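Local coordinates for uncharacterized protein (Legionella longbeachae NSW150, PDB 4JZA) that probably dephosphorylates phosphatidylinositol 3-phosphate, acting as a phosphoinositide phosphatase thought to alter lipid metabolism during infection of the host, at residues A[185-190]-A[309-314]. Residues are numbered along the deposited sequence; the frame is centred on the assembly and turned at random.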
loop_
_atom_site.group_PDB
_atom_site.type_symbol
_atom_site.label_atom_id
_atom_site.label_comp_id
_atom_site.label_asym_id
_atom_site.label_seq_id
_atom_site.Cartn_x
_atom_site.Cartn_y
_atom_site.Cartn_z
ATOM N N LYS A 185 -19.597 16.440 -3.363
ATOM C CA LYS A 185 -18.718 16.873 -2.279
ATOM C C LYS A 185 -18.235 15.720 -1.396
ATOM O O LYS A 185 -18.234 15.860 -0.185
ATOM C CB LYS A 185 -19.416 17.904 -1.395
ATOM C CG LYS A 185 -20.380 18.781 -2.156
ATOM C CD LYS A 185 -19.916 20.204 -2.295
ATOM C CE LYS A 185 -20.905 20.952 -3.180
ATOM N NZ LYS A 185 -21.307 22.250 -2.585
ATOM N N TYR A 186 -17.849 14.588 -1.987
ATOM C CA TYR A 186 -17.070 13.608 -1.258
ATOM C C TYR A 186 -17.793 13.073 -0.033
ATOM O O TYR A 186 -17.215 13.050 1.063
ATOM C CB TYR A 186 -15.735 14.242 -0.815
ATOM C CG TYR A 186 -15.064 15.015 -1.922
ATOM C CD1 TYR A 186 -14.441 14.352 -2.964
ATOM C CD2 TYR A 186 -15.088 16.406 -1.961
ATOM C CE1 TYR A 186 -13.826 15.042 -3.998
ATOM C CE2 TYR A 186 -14.482 17.106 -3.002
ATOM C CZ TYR A 186 -13.836 16.409 -4.024
ATOM O OH TYR A 186 -13.241 17.049 -5.111
ATOM N N PRO A 187 -19.053 12.626 -0.197
ATOM C CA PRO A 187 -19.696 12.030 0.970
ATOM C C PRO A 187 -18.935 10.782 1.430
ATOM O O PRO A 187 -18.346 10.070 0.623
ATOM C CB PRO A 187 -21.078 11.666 0.464
ATOM C CG PRO A 187 -20.865 11.363 -0.957
ATOM C CD PRO A 187 -19.798 12.323 -1.427
ATOM N N LYS A 188 -18.924 10.575 2.732
ATOM C CA LYS A 188 -18.223 9.485 3.347
ATOM C C LYS A 188 -19.161 8.386 3.727
ATOM O O LYS A 188 -20.355 8.588 3.888
ATOM C CB LYS A 188 -17.562 9.975 4.607
ATOM C CG LYS A 188 -16.626 11.153 4.394
ATOM C CD LYS A 188 -15.609 10.855 3.299
ATOM C CE LYS A 188 -14.563 11.946 3.261
ATOM N NZ LYS A 188 -15.146 13.229 2.778
ATOM N N THR A 189 -18.625 7.195 3.891
ATOM C CA THR A 189 -19.508 6.082 4.141
ATOM C C THR A 189 -20.026 6.214 5.562
ATOM O O THR A 189 -19.250 6.441 6.460
ATOM C CB THR A 189 -18.830 4.752 3.886
ATOM O OG1 THR A 189 -18.362 4.732 2.517
ATOM C CG2 THR A 189 -19.850 3.638 4.150
ATOM N N PRO A 190 -21.348 6.142 5.751
ATOM C CA PRO A 190 -21.796 6.166 7.125
ATOM C C PRO A 190 -21.732 4.766 7.712
ATOM O O PRO A 190 -22.031 3.775 6.994
ATOM C CB PRO A 190 -23.255 6.627 7.009
ATOM C CG PRO A 190 -23.708 6.220 5.638
ATOM C CD PRO A 190 -22.470 5.957 4.815
ATOM N N TRP A 309 -18.326 0.317 -5.237
ATOM C CA TRP A 309 -16.907 0.296 -4.942
ATOM C C TRP A 309 -16.465 1.473 -4.085
ATOM O O TRP A 309 -15.534 1.349 -3.319
ATOM C CB TRP A 309 -16.051 0.210 -6.197
ATOM C CG TRP A 309 -16.038 1.373 -7.098
ATOM C CD1 TRP A 309 -16.624 1.451 -8.306
ATOM C CD2 TRP A 309 -15.343 2.596 -6.905
ATOM N NE1 TRP A 309 -16.352 2.655 -8.887
ATOM C CE2 TRP A 309 -15.572 3.385 -8.027
ATOM C CE3 TRP A 309 -14.533 3.105 -5.885
ATOM C CZ2 TRP A 309 -15.025 4.684 -8.163
ATOM C CZ3 TRP A 309 -13.984 4.404 -6.025
ATOM C CH2 TRP A 309 -14.229 5.158 -7.154
ATOM N N TYR A 310 -17.112 2.617 -4.215
ATOM C CA TYR A 310 -16.724 3.800 -3.466
ATOM C C TYR A 310 -17.097 3.595 -2.020
ATOM O O TYR A 310 -16.285 3.852 -1.126
ATOM C CB TYR A 310 -17.405 5.045 -4.022
ATOM C CG TYR A 310 -17.137 6.255 -3.238
ATOM C CD1 TYR A 310 -15.872 6.827 -3.243
ATOM C CD2 TYR A 310 -18.134 6.849 -2.463
ATOM C CE1 TYR A 310 -15.599 7.962 -2.490
ATOM C CE2 TYR A 310 -17.861 7.990 -1.707
ATOM C CZ TYR A 310 -16.588 8.546 -1.722
ATOM O OH TYR A 310 -16.268 9.682 -0.980
ATOM N N TRP A 311 -18.302 3.082 -1.774
ATOM C CA TRP A 311 -18.807 2.993 -0.386
ATOM C C TRP A 311 -18.049 2.002 0.511
ATOM O O TRP A 311 -18.077 2.118 1.717
ATOM C CB TRP A 311 -20.317 2.668 -0.358
ATOM C CG TRP A 311 -21.217 3.718 -1.000
ATOM C CD1 TRP A 311 -22.022 3.536 -2.062
ATOM C CD2 TRP A 311 -21.382 5.090 -0.602
ATOM N NE1 TRP A 311 -22.672 4.703 -2.364
ATOM C CE2 TRP A 311 -22.302 5.668 -1.471
ATOM C CE3 TRP A 311 -20.861 5.869 0.424
ATOM C CZ2 TRP A 311 -22.692 6.987 -1.370
ATOM C CZ3 TRP A 311 -21.263 7.192 0.528
ATOM C CH2 TRP A 311 -22.172 7.727 -0.344
ATOM N N VAL A 312 -17.400 1.010 -0.064
ATOM C CA VAL A 312 -16.608 0.073 0.743
ATOM C C VAL A 312 -15.216 0.635 1.139
ATOM O O VAL A 312 -14.531 0.105 2.046
ATOM C CB VAL A 312 -16.492 -1.296 0.061
ATOM C CG1 VAL A 312 -17.876 -1.879 -0.166
ATOM C CG2 VAL A 312 -15.748 -1.193 -1.256
ATOM N N LEU A 313 -14.795 1.716 0.496
ATOM C CA LEU A 313 -13.548 2.308 0.890
ATOM C C LEU A 313 -13.638 2.674 2.369
ATOM O O LEU A 313 -14.686 3.030 2.836
ATOM C CB LEU A 313 -13.245 3.554 0.060
ATOM C CG LEU A 313 -12.921 3.336 -1.405
ATOM C CD1 LEU A 313 -12.663 4.664 -2.058
ATOM C CD2 LEU A 313 -11.714 2.445 -1.558
ATOM N N SER A 314 -12.536 2.523 3.106
ATOM C CA SER A 314 -12.410 3.015 4.439
ATOM C C SER A 314 -12.536 4.508 4.412
ATOM O O SER A 314 -12.405 5.153 3.383
ATOM C CB SER A 314 -11.043 2.667 4.991
ATOM O OG SER A 314 -10.004 3.432 4.381
#
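A Schellman motif with Lys-185 as its C-prime residue ends helix 172-183, and the connector that follows, leading into helix 191-194, lies against residues 310 and 311. Two aromatic rings reach out to it from there. Tyr-310, its CG anti to the backbone N (chi1 175°), meets the connector with the hydroxyl end of its ring: OH donates to Pro-187 O at 2.7 Å, the oxygen lying in the plane of the ring at its edge, while the donor sits above the carbonyl plane. Trp-311 swings its CG anti to its own carbonyl carbon (chi1 -63°), so its six-membered ring runs alongside residues 187-189. CH2 touches Pro-187 CG at 3.9 Å, the proline and indole crossing at about a right angle, and Tyr-310 CD2 lies over the rim of one indole face. NE1 donates a hydrogen bond to Ile-303 O. Lys-188 turns back to give NZ to Tyr-186 O and also forms a salt bridge with Glu-322 of helix 315-325. Buried Thr-189 makes the second hydrogen bond between the segments: OG1 lies at the indole edge, 3.5 Å from Trp-311 CE3, and donates to Trp-311 O at 2.7 Å, approaching from above the carbonyl plane at a C=O...OG1 angle of 113°.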